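Local structure of RpfR (Cronobacter turicensis, 6DGG) at residues N23-S26 against E27-G31; Q40-F43 against T44-S48; I75-K79 against G80-F84. The protein contains a PAS-fold domain, of a family often used for sensing, whose pocket holds a molecule of lauric acid. All blocks are in the same frame, centred on the assembly; numbering follows the deposited sequence.

Contact 1: N23-S26 against E27-G31; sequences NRLS and EEYTG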
ATOM      1  N   ASN A  23       5.905  -4.292   5.329  1.00  6.41           N
ATOM      2  CA  ASN A  23       6.118  -5.482   6.147  1.00  6.50           C
ATOM      3  C   ASN A  23       6.703  -6.648   5.343  1.00  6.76           C
ATOM      4  O   ASN A  23       6.921  -6.573   4.134  1.00  6.41           O
ATOM      5  CB  ASN A  23       4.847  -5.891   6.902  1.00  6.76           C
ATOM      6  CG  ASN A  23       3.847  -6.627   6.027  1.00  6.51           C
ATOM      7  OD1 ASN A  23       3.675  -6.302   4.856  1.00  6.69           O
ATOM      8  ND2 ASN A  23       3.176  -7.621   6.603  1.00  7.21           N
ATOM      9  N   ARG A  24       6.933  -7.763   6.033  1.00  7.67           N
ATOM     10  CA  ARG A  24       7.669  -8.869   5.428  1.00  8.28           C
ATOM     11  C   ARG A  24       6.910  -9.482   4.258  1.00  8.28           C
ATOM     12  O   ARG A  24       7.517  -9.872   3.253  1.00  8.46           O
ATOM     13  CB  ARG A  24       7.987  -9.929   6.479  1.00  9.59           C
ATOM     14  CG  ARG A  24       8.918 -11.013   5.984  1.00 14.94           C
ATOM     15  CD  ARG A  24       9.419 -11.884   7.137  1.00 22.79           C
ATOM     16  NE  ARG A  24      10.191 -11.124   8.119  1.00 22.18           N
ATOM     17  CZ  ARG A  24      10.750 -11.648   9.207  1.00 27.07           C
ATOM     18  NH1 ARG A  24      10.627 -12.945   9.467  1.00 25.17           N
ATOM     19  NH2 ARG A  24      11.437 -10.874  10.036  1.00 27.21           N
ATOM     20  N   LEU A  25       5.587  -9.602   4.364  1.00  8.08           N
ATOM     21  CA  LEU A  25       4.848 -10.163   3.241  1.00  9.74           C
ATOM     22  C   LEU A  25       4.914  -9.242   2.029  1.00  8.58           C
ATOM     23  O   LEU A  25       4.963  -9.718   0.889  1.00  8.45           O
ATOM     24  CB  LEU A  25       3.403 -10.469   3.642  1.00  8.60           C
ATOM     25  CG  LEU A  25       2.592 -11.276   2.621  1.00  8.42           C
ATOM     26  CD1 LEU A  25       3.268 -12.608   2.271  1.00 16.51           C
ATOM     27  CD2 LEU A  25       1.171 -11.552   3.105  1.00  8.43           C
ATOM     28  N   SER A  26       4.949  -7.926   2.257  1.00  6.16           N
ATOM     29  CA  SER A  26       5.169  -6.984   1.165  1.00  5.86           C
ATOM     30  C   SER A  26       6.514  -7.234   0.496  1.00  8.44           C
ATOM     31  O   SER A  26       6.621  -7.195  -0.736  1.00  7.66           O
ATOM     32  CB  SER A  26       5.092  -5.547   1.679  1.00  6.57           C
ATOM     33  OG  SER A  26       3.813  -5.267   2.226  1.00  7.72           O
ATOM     34  N   GLU A  27       7.554  -7.497   1.295  1.00  7.07           N
ATOM     35  CA  GLU A  27       8.858  -7.840   0.740  1.00  8.65           C
ATOM     36  C   GLU A  27       8.777  -9.104  -0.104  1.00  9.71           C
ATOM     37  O   GLU A  27       9.354  -9.169  -1.190  1.00  8.92           O
ATOM     38  CB  GLU A  27       9.880  -8.027   1.867  1.00  7.99           C
ATOM     39  CG  GLU A  27      10.092  -6.795   2.744  1.00  9.17           C
ATOM     40  CD  GLU A  27      11.115  -7.013   3.833  1.00 10.26           C
ATOM     41  OE1 GLU A  27      11.363  -8.181   4.213  1.00 15.16           O
ATOM     42  OE2 GLU A  27      11.694  -6.021   4.324  1.00 11.03           O
ATOM     43  N   GLU A  28       8.066 -10.129   0.382  1.00  8.04           N
ATOM     44  CA  GLU A  28       7.992 -11.387  -0.355  1.00 10.77           C
ATOM     45  C   GLU A  28       7.292 -11.209  -1.702  1.00  9.31           C
ATOM     46  O   GLU A  28       7.715 -11.789  -2.711  1.00 12.80           O
ATOM     47  CB  GLU A  28       7.313 -12.453   0.500  1.00 10.09           C
ATOM     48  CG  GLU A  28       8.141 -12.865   1.713  1.00 16.49           C
ATOM     49  CD  GLU A  28       7.383 -13.769   2.672  1.00 46.72           C
ATOM     50  OE1 GLU A  28       6.384 -14.390   2.252  1.00 58.33           O
ATOM     51  OE2 GLU A  28       7.787 -13.851   3.850  1.00 47.08           O
ATOM     52  N   TYR A  29       6.235 -10.390  -1.749  1.00  8.63           N
ATOM     53  CA  TYR A  29       5.518 -10.185  -3.005  1.00  8.56           C
ATOM     54  C   TYR A  29       6.340  -9.404  -4.021  1.00 11.17           C
ATOM     55  O   TYR A  29       6.170  -9.600  -5.229  1.00 12.25           O
ATOM     56  CB  TYR A  29       4.206  -9.434  -2.758  1.00 11.17           C
ATOM     57  CG  TYR A  29       3.015 -10.334  -2.525  1.00 10.09           C
ATOM     58  CD1 TYR A  29       2.330 -10.903  -3.595  1.00 10.04           C
ATOM     59  CD2 TYR A  29       2.564 -10.606  -1.246  1.00 10.54           C
ATOM     60  CE1 TYR A  29       1.241 -11.733  -3.390  1.00  9.29           C
ATOM     61  CE2 TYR A  29       1.482 -11.437  -1.030  1.00 11.47           C
ATOM     62  CZ  TYR A  29       0.814 -11.988  -2.108  1.00 10.22           C
ATOM     63  OH  TYR A  29      -0.269 -12.816  -1.909  1.00 11.43           O
ATOM     64  N   THR A  30       7.212  -8.504  -3.567  1.00  8.69           N
ATOM     65  CA  THR A  30       7.835  -7.532  -4.460  1.00  9.84           C
ATOM     66  C   THR A  30       9.311  -7.772  -4.709  1.00  9.55           C
ATOM     67  O   THR A  30       9.846  -7.252  -5.696  1.00 10.48           O
ATOM     68  CB  THR A  30       7.693  -6.111  -3.893  1.00  9.79           C
ATOM     69  OG1 THR A  30       8.429  -6.011  -2.665  1.00  9.43           O
ATOM     70  CG2 THR A  30       6.229  -5.751  -3.671  1.00 11.75           C
ATOM     71  N   GLY A  31       9.984  -8.525  -3.847  1.00  8.45           N
ATOM     72  CA  GLY A  31      11.418  -8.683  -3.926  1.00  9.47           C
ATOM     73  C   GLY A  31      12.208  -7.511  -3.394  1.00 11.99           C
ATOM     74  O   GLY A  31      13.429  -7.482  -3.573  1.00 13.70           O
TER
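L25 lies alongside Y29, one helical turn further on, and its branch point meets the edge of the tyrosine ring: CG of L25 is 3.8 Å from CE2 of Y29 and in the plane of the ring. The leucine CG stands anti to its backbone N (chi1 -170°), which turns the side chain outward from the helix, the same way as the ring. Its CD1 also meets the carboxylate of E28, which crosses the leucine at about a right angle and brings OE1 to 3.6 Å from CD1 of L25. R24 meets the same carboxylate through its aliphatic part, CG of R24 lying 3.7 Å from OE2 of E28, while the guanidinium runs on without reaching either E27 or E28. These side chains belong to the short helix 24-30, which follows strand 19-22 in the PAS fold. Its start is capped by N23: OD1 takes the hydroxyl of S26 nearly along the C=O axis, 2.8 Å from OG of S26 to OD1 of N23, and a weak bond from N of S26. The same OD1 also accepts from the backbone N of I10, and ND2 of N23 bonds to O of S8, which fixes the turn of the amide and ties the cap to the chain around strand 9-13. The S26 side chain packs on V9 and V11 and touches lauric acid. At the other end T30 folds its hydroxyl back to the preceding turn, OG1 donating to O of S26 over 2.9 Å, with the donor tilted 30° from the carbonyl plane; T30 N adds a weak bond to the same oxygen. The hydroxyl of Y29 bonds to D108, and its ring meets F84 edge-to-face.

Contact 2: Q40-F43 against T44-S48; sequences QNVF and TLFMS. With DAO (lauric acid), chain B.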
ATOM      1  N   GLN A  40      10.150   6.053  -0.674  1.00 10.13           N
ATOM      2  CA  GLN A  40       9.817   5.913  -2.084  1.00 10.05           C
ATOM      3  C   GLN A  40       8.311   6.009  -2.271  1.00  9.03           C
ATOM      4  O   GLN A  40       7.528   5.726  -1.360  1.00  9.00           O
ATOM      5  CB  GLN A  40      10.300   4.564  -2.622  1.00  9.40           C
ATOM      6  CG  GLN A  40      11.786   4.334  -2.498  1.00 11.66           C
ATOM      7  CD  GLN A  40      12.603   5.185  -3.438  1.00 14.50           C
ATOM      8  OE1 GLN A  40      12.066   5.867  -4.313  1.00 14.57           O
ATOM      9  NE2 GLN A  40      13.917   5.135  -3.276  1.00 18.19           N
ATOM     10  N   ASN A  41       7.907   6.376  -3.484  1.00 10.93           N
ATOM     11  CA  ASN A  41       6.500   6.596  -3.786  1.00 10.61           C
ATOM     12  C   ASN A  41       5.806   5.294  -4.172  1.00 12.05           C
ATOM     13  O   ASN A  41       6.188   4.636  -5.146  1.00 11.13           O
ATOM     14  CB  ASN A  41       6.315   7.625  -4.893  1.00 12.19           C
ATOM     15  CG  ASN A  41       4.878   8.020  -5.032  1.00 16.70           C
ATOM     16  OD1 ASN A  41       4.144   7.448  -5.836  1.00 13.86           O
ATOM     17  ND2 ASN A  41       4.442   8.955  -4.200  1.00 18.69           N
ATOM     18  N   VAL A  42       4.743   4.963  -3.440  1.00 10.93           N
ATOM     19  CA  VAL A  42       4.074   3.682  -3.616  1.00  9.29           C
ATOM     20  C   VAL A  42       3.363   3.605  -4.964  1.00 11.36           C
ATOM     21  O   VAL A  42       3.280   2.525  -5.570  1.00  9.95           O
ATOM     22  CB  VAL A  42       3.122   3.452  -2.425  1.00 10.69           C
ATOM     23  CG1 VAL A  42       1.854   4.289  -2.542  1.00 12.06           C
ATOM     24  CG2 VAL A  42       2.800   1.996  -2.285  1.00 10.06           C
ATOM     25  N   PHE A  43       2.828   4.727  -5.454  1.00  8.51           N
ATOM     26  CA  PHE A  43       2.053   4.709  -6.688  1.00  8.29           C
ATOM     27  C   PHE A  43       2.942   4.418  -7.889  1.00  9.77           C
ATOM     28  O   PHE A  43       2.630   3.553  -8.717  1.00 11.88           O
ATOM     29  CB  PHE A  43       1.341   6.047  -6.891  1.00  9.03           C
ATOM     30  CG  PHE A  43       0.612   6.544  -5.677  1.00 10.75           C
ATOM     31  CD1 PHE A  43      -0.398   5.797  -5.098  1.00 12.26           C
ATOM     32  CD2 PHE A  43       0.936   7.774  -5.123  1.00 12.38           C
ATOM     33  CE1 PHE A  43      -1.072   6.270  -3.981  1.00 11.70           C
ATOM     34  CE2 PHE A  43       0.263   8.250  -4.017  1.00 10.18           C
ATOM     35  CZ  PHE A  43      -0.736   7.496  -3.440  1.00 11.71           C
ATOM     36  N   THR A  44       4.047   5.150  -8.024  1.00 13.46           N
ATOM     37  CA  THR A  44       4.874   4.954  -9.207  1.00 14.78           C
ATOM     38  C   THR A  44       5.649   3.648  -9.122  1.00 10.22           C
ATOM     39  O   THR A  44       5.981   3.057 -10.155  1.00 14.44           O
ATOM     40  CB  THR A  44       5.806   6.150  -9.406  1.00 26.07           C
ATOM     41  OG1 THR A  44       6.672   6.271  -8.279  1.00 21.72           O
ATOM     42  CG2 THR A  44       5.004   7.438  -9.555  1.00 38.77           C
ATOM     43  N   LEU A  45       5.906   3.165  -7.909  1.00 12.76           N
ATOM     44  CA  LEU A  45       6.687   1.948  -7.735  1.00 10.70           C
ATOM     45  C   LEU A  45       5.856   0.688  -7.969  1.00 11.91           C
ATOM     46  O   LEU A  45       6.366  -0.290  -8.528  1.00 12.90           O
ATOM     47  CB  LEU A  45       7.302   1.949  -6.334  1.00 15.30           C
ATOM     48  CG  LEU A  45       8.298   0.866  -5.920  1.00 25.82           C
ATOM     49  CD1 LEU A  45       9.366   0.639  -6.973  1.00 23.22           C
ATOM     50  CD2 LEU A  45       8.939   1.278  -4.595  1.00 21.79           C
ATOM     51  N   PHE A  46       4.583   0.677  -7.560  1.00 10.54           N
ATOM     52  CA  PHE A  46       3.822  -0.572  -7.496  1.00  9.34           C
ATOM     53  C   PHE A  46       2.521  -0.569  -8.289  1.00 12.27           C
ATOM     54  O   PHE A  46       1.748  -1.535  -8.182  1.00 10.71           O
ATOM     55  CB  PHE A  46       3.526  -0.966  -6.042  1.00  8.17           C
ATOM     56  CG  PHE A  46       4.751  -1.235  -5.231  1.00  6.86           C
ATOM     57  CD1 PHE A  46       5.612  -2.261  -5.578  1.00 11.13           C
ATOM     58  CD2 PHE A  46       5.055  -0.451  -4.123  1.00 13.80           C
ATOM     59  CE1 PHE A  46       6.743  -2.517  -4.825  1.00 13.89           C
ATOM     60  CE2 PHE A  46       6.180  -0.697  -3.372  1.00 10.60           C
ATOM     61  CZ  PHE A  46       7.034  -1.730  -3.724  1.00 10.21           C
ATOM     62  N   MET A  47       2.245   0.462  -9.084  1.00  9.36           N
ATOM     63  CA  MET A  47       0.979   0.519  -9.792  1.00  9.67           C
ATOM     64  C   MET A  47       1.179   0.932 -11.242  1.00  9.89           C
ATOM     65  O   MET A  47       2.102   1.680 -11.586  1.00 10.61           O
ATOM     66  CB  MET A  47      -0.003   1.485  -9.118  1.00  8.61           C
ATOM     67  CG  MET A  47      -0.258   1.191  -7.652  1.00 11.31           C
ATOM     68  SD  MET A  47      -1.427   2.356  -6.942  1.00  9.74           S
ATOM     69  CE  MET A  47      -1.277   1.924  -5.212  1.00 10.23           C
ATOM     70  N   SER A  48       0.292   0.428 -12.089  1.00 10.67           N
ATOM     71  CA  SER A  48       0.198   0.883 -13.459  1.00 12.19           C
ATOM     72  C   SER A  48      -0.220   2.351 -13.473  1.00 12.87           C
ATOM     73  O   SER A  48      -0.730   2.867 -12.477  1.00 12.24           O
ATOM     74  CB  SER A  48      -0.866   0.071 -14.186  1.00 13.06           C
ATOM     75  OG  SER A  48      -2.137   0.368 -13.636  1.00 13.54           O
TER
HETATM   76  O1  DAO B 301      -6.000   3.395  -3.815  1.00 14.08           O
HETATM   77  O2  DAO B 301      -7.227   4.127  -2.177  1.00 10.68           O
HETATM   78  C1  DAO B 301      -6.111   3.712  -2.604  1.00  9.41           C
HETATM   79  C2  DAO B 301      -4.874   3.608  -1.695  1.00 12.31           C
HETATM   80  C3  DAO B 301      -4.143   2.261  -1.877  1.00 20.42           C
HETATM   81  C4  DAO B 301      -2.718   2.231  -1.282  1.00 22.51           C
HETATM   82  C5  DAO B 301      -2.134   0.810  -1.395  1.00 24.52           C
HETATM   83  C6  DAO B 301      -0.656   0.631  -0.967  1.00 18.12           C
HETATM   84  C7  DAO B 301       0.028  -0.355  -1.949  1.00 21.51           C
HETATM   85  C8  DAO B 301       1.139  -1.236  -1.360  1.00 30.84           C
HETATM   86  C9  DAO B 301       1.542  -2.274  -2.418  1.00 21.30           C
HETATM   87  C10 DAO B 301       2.884  -2.973  -2.153  1.00 26.23           C
HETATM   88  C11 DAO B 301       2.747  -4.234  -1.296  1.00 25.17           C
HETATM   89  C12 DAO B 301       2.317  -5.438  -2.136  1.00 27.60           C
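The F46 ring is sandwiched: C10 of lauric acid lies over one face, offset toward the rim, and CG of L45 lies over the centre of the opposite face, 3.6 Å above the plane. CG1 of V42 covers one face of the F43 ring, again toward the rim, while M47 comes to that ring's edge in a Met-aromatic contact, SD of M47 standing 5.4 Å from the centroid of the F43 ring and close to its plane. They lie on or just after helix 42-46 of the PAS fold, which supplies V42 and F46 to the pocket wall. V42 points CG2 at the alkyl chain, 3.7 Å from C7 of lauric acid, because this methyl stands anti to the backbone N; the same CG2 packs on CD2 of F46. F43 and M47 run side by side toward helix 49-65, where both touch S55. N41 caps the helix start: its OD1 accepts a weak bond from N of F43 and a straighter one from N of T44, while ND2 bonds to OD1 of N18. The T44 bond uses an in-plane lone pair of the amide oxygen, with 3.2 Å between N of T44 and OD1 of N41.

Contact 3: I75-K79 against G80-F84; sequences IKTRK and GQRLF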
ATOM      1  N   ILE A  75      -1.899  -4.462  -8.218  1.00  7.68           N
ATOM      2  CA  ILE A  75      -0.570  -4.134  -7.711  1.00  6.94           C
ATOM      3  C   ILE A  75       0.465  -4.948  -8.473  1.00  7.98           C
ATOM      4  O   ILE A  75       0.286  -6.155  -8.679  1.00  8.41           O
ATOM      5  CB  ILE A  75      -0.453  -4.444  -6.200  1.00  6.34           C
ATOM      6  CG1 ILE A  75      -1.424  -3.590  -5.373  1.00  8.66           C
ATOM      7  CG2 ILE A  75       0.975  -4.280  -5.707  1.00  9.33           C
ATOM      8  CD1 ILE A  75      -1.212  -2.108  -5.477  1.00 10.77           C
ATOM      9  N   LYS A  76       1.559  -4.292  -8.869  1.00  8.72           N
ATOM     10  CA  LYS A  76       2.662  -4.952  -9.557  1.00  9.96           C
ATOM     11  C   LYS A  76       3.496  -5.734  -8.544  1.00 10.21           C
ATOM     12  O   LYS A  76       4.071  -5.147  -7.619  1.00 12.16           O
ATOM     13  CB  LYS A  76       3.531  -3.905 -10.255  1.00 12.55           C
ATOM     14  CG  LYS A  76       2.789  -3.090 -11.304  1.00 15.18           C
ATOM     15  CD  LYS A  76       3.656  -1.977 -11.908  1.00 24.76           C
ATOM     16  CE  LYS A  76       4.816  -2.519 -12.736  1.00 31.71           C
ATOM     17  NZ  LYS A  76       5.621  -1.421 -13.358  1.00 33.25           N
ATOM     18  N   THR A  77       3.576  -7.048  -8.730  1.00 11.71           N
ATOM     19  CA  THR A  77       4.370  -7.922  -7.877  1.00 11.76           C
ATOM     20  C   THR A  77       5.397  -8.661  -8.725  1.00 13.70           C
ATOM     21  O   THR A  77       5.416  -8.560  -9.955  1.00 14.38           O
ATOM     22  CB  THR A  77       3.489  -8.950  -7.151  1.00 11.98           C
ATOM     23  OG1 THR A  77       3.147 -10.009  -8.055  1.00 13.65           O
ATOM     24  CG2 THR A  77       2.213  -8.308  -6.606  1.00 11.58           C
ATOM     25  N   ARG A  78       6.258  -9.429  -8.054  1.00 14.87           N
ATOM     26  CA  ARG A  78       7.323 -10.131  -8.758  1.00 17.08           C
ATOM     27  C   ARG A  78       6.779 -11.188  -9.713  1.00 18.81           C
ATOM     28  O   ARG A  78       7.503 -11.615 -10.620  1.00 29.38           O
ATOM     29  CB  ARG A  78       8.322 -10.731  -7.756  1.00 18.41           C
ATOM     30  CG  ARG A  78       7.778 -11.891  -6.944  1.00 25.27           C
ATOM     31  CD  ARG A  78       8.492 -12.041  -5.604  1.00 24.37           C
ATOM     32  NE  ARG A  78       9.947 -12.085  -5.726  1.00 39.92           N
ATOM     33  CZ  ARG A  78      10.779 -12.191  -4.692  1.00 50.04           C
ATOM     34  NH1 ARG A  78      12.090 -12.224  -4.894  1.00 36.92           N
ATOM     35  NH2 ARG A  78      10.306 -12.266  -3.451  1.00 28.34           N
ATOM     36  N   LYS A  79       5.529 -11.618  -9.532  1.00 20.91           N
ATOM     37  CA  LYS A  79       4.866 -12.498 -10.490  1.00 28.29           C
ATOM     38  C   LYS A  79       3.693 -11.774 -11.141  1.00 33.71           C
ATOM     39  O   LYS A  79       2.581 -12.308 -11.211  1.00 41.02           O
ATOM     40  CB  LYS A  79       4.384 -13.787  -9.816  1.00 37.36           C
ATOM     41  CG  LYS A  79       5.436 -14.886  -9.718  1.00 50.86           C
ATOM     42  CD  LYS A  79       4.789 -16.256  -9.515  1.00 48.82           C
ATOM     43  CE  LYS A  79       4.177 -16.810 -10.806  1.00 48.75           C
ATOM     44  NZ  LYS A  79       5.183 -17.455 -11.699  1.00 56.32           N
ATOM     45  N   GLY A  80       3.926 -10.556 -11.612  1.00 22.33           N
ATOM     46  CA  GLY A  80       2.898  -9.820 -12.313  1.00 23.34           C
ATOM     47  C   GLY A  80       1.878  -9.176 -11.390  1.00 27.15           C
ATOM     48  O   GLY A  80       2.002  -9.143 -10.158  1.00 17.46           O
ATOM     49  N   GLN A  81       0.832  -8.654 -12.017  1.00 15.77           N
ATOM     50  CA  GLN A  81      -0.176  -7.924 -11.266  1.00 12.70           C
ATOM     51  C   GLN A  81      -1.058  -8.872 -10.457  1.00 11.07           C
ATOM     52  O   GLN A  81      -1.497  -9.920 -10.945  1.00 13.02           O
ATOM     53  CB  GLN A  81      -1.026  -7.062 -12.203  1.00 16.98           C
ATOM     54  CG  GLN A  81      -0.247  -5.898 -12.831  1.00 16.02           C
ATOM     55  CD  GLN A  81      -1.144  -4.901 -13.539  1.00 30.79           C
ATOM     56  OE1 GLN A  81      -1.606  -3.933 -12.939  1.00 21.30           O
ATOM     57  NE2 GLN A  81      -1.388  -5.128 -14.825  1.00 31.03           N
ATOM     58  N   ARG A  82      -1.311  -8.486  -9.211  1.00  9.40           N
ATOM     59  CA  ARG A  82      -2.207  -9.187  -8.308  1.00  8.28           C
ATOM     60  C   ARG A  82      -3.179  -8.173  -7.726  1.00  7.64           C
ATOM     61  O   ARG A  82      -2.831  -7.014  -7.517  1.00  8.13           O
ATOM     62  CB  ARG A  82      -1.415  -9.846  -7.176  1.00 11.00           C
ATOM     63  CG  ARG A  82      -0.393 -10.863  -7.662  1.00 11.21           C
ATOM     64  CD  ARG A  82      -1.037 -12.166  -8.066  1.00 19.59           C
ATOM     65  NE  ARG A  82      -1.454 -12.924  -6.894  1.00 19.49           N
ATOM     66  CZ  ARG A  82      -1.898 -14.176  -6.935  1.00 33.09           C
ATOM     67  NH1 ARG A  82      -1.980 -14.825  -8.088  1.00 42.74           N
ATOM     68  NH2 ARG A  82      -2.259 -14.781  -5.817  1.00 17.42           N
ATOM     69  N   LEU A  83      -4.407  -8.608  -7.473  1.00  6.65           N
ATOM     70  CA  LEU A  83      -5.441  -7.720  -6.963  1.00  5.92           C
ATOM     71  C   LEU A  83      -5.474  -7.803  -5.445  1.00  6.09           C
ATOM     72  O   LEU A  83      -5.519  -8.898  -4.884  1.00  6.33           O
ATOM     73  CB  LEU A  83      -6.800  -8.097  -7.559  1.00  6.31           C
ATOM     74  CG  LEU A  83      -7.954  -7.148  -7.233  1.00  6.07           C
ATOM     75  CD1 LEU A  83      -7.732  -5.764  -7.819  1.00  6.47           C
ATOM     76  CD2 LEU A  83      -9.273  -7.719  -7.726  1.00  6.75           C
ATOM     77  N   PHE A  84      -5.473  -6.651  -4.784  1.00  6.64           N
ATOM     78  CA  PHE A  84      -5.508  -6.584  -3.331  1.00  4.11           C
ATOM     79  C   PHE A  84      -6.708  -5.780  -2.872  1.00  6.06           C
ATOM     80  O   PHE A  84      -7.060  -4.768  -3.482  1.00  7.71           O
ATOM     81  CB  PHE A  84      -4.258  -5.895  -2.784  1.00  5.32           C
ATOM     82  CG  PHE A  84      -3.040  -6.747  -2.837  1.00  6.34           C
ATOM     83  CD1 PHE A  84      -2.292  -6.832  -3.995  1.00  8.34           C
ATOM     84  CD2 PHE A  84      -2.641  -7.477  -1.729  1.00  6.86           C
ATOM     85  CE1 PHE A  84      -1.165  -7.628  -4.045  1.00  9.13           C
ATOM     86  CE2 PHE A  84      -1.513  -8.279  -1.781  1.00  7.28           C
ATOM     87  CZ  PHE A  84      -0.784  -8.358  -2.940  1.00  9.34           C
TER
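Strands 75-77 and 80-84 run antiparallel around a tight turn, and their short axes splay to 132° between N-to-C directions. I75 and R82 form a hydrogen-bonded pair, with N of I75 2.8 Å from O of R82 and N of R82 2.9 Å from O of I75. K76 and Q81 follow as a non-hydrogen-bonded pair, where CA of Q81 makes a CA-H...O contact with O of I75. T77 and G80 close the ladder: N of T77 donates to O of G80 from above the carbonyl plane, and N of G80 returns a weak bond to O of T77. G80, with phi 79°, is the first strand residue after the turn. With chi1 at 78°, OG1 of T77 sits between the backbone N and the carbonyl carbon, donates in the carbonyl plane to O of G80 as its second donor, at a very short 2.5 Å, and accepts from N of K79 as an ST turn. The T77 side chain also lies against CG of R82, 3.7 Å from OG1 of T77, the two crossing obliquely. F84 lies on the same side as I75 and T77: CD1 of F84 is 3.6 Å from CG1 of I75, the two side chains at about a right angle, and CG2 of T77 approaches the ring edge. K76 and Q81 pass on the other side, their CG atoms 4.4 Å apart. I75 touches lauric acid and M47, R82 makes a salt bridge to D108 at the end of strand 102-108, and R78 reaches back to O of E28 near the end of helix 24-30.

The three contacts follow one another along the chain without nesting or crossing, each closing a short local turn: contact 1 along helix 24-30, contact 2 along helix 42-46, and contact 3 at the hairpin between strands 69-77 and 80-90. In space they meet. T30 of contact 1 packs its CG2 on the F46 ring of contact 2. The end of helix 24-30 meets the hairpin turn through O of Y29, which probably bonds to N of R78. O of F46 probably bonds to N of K76, joining helix 42-46 to edge strand 69-77. Both helices are thus tied to the hairpin, and S26, V42, F46 and I75 all line the lauric acid pocket.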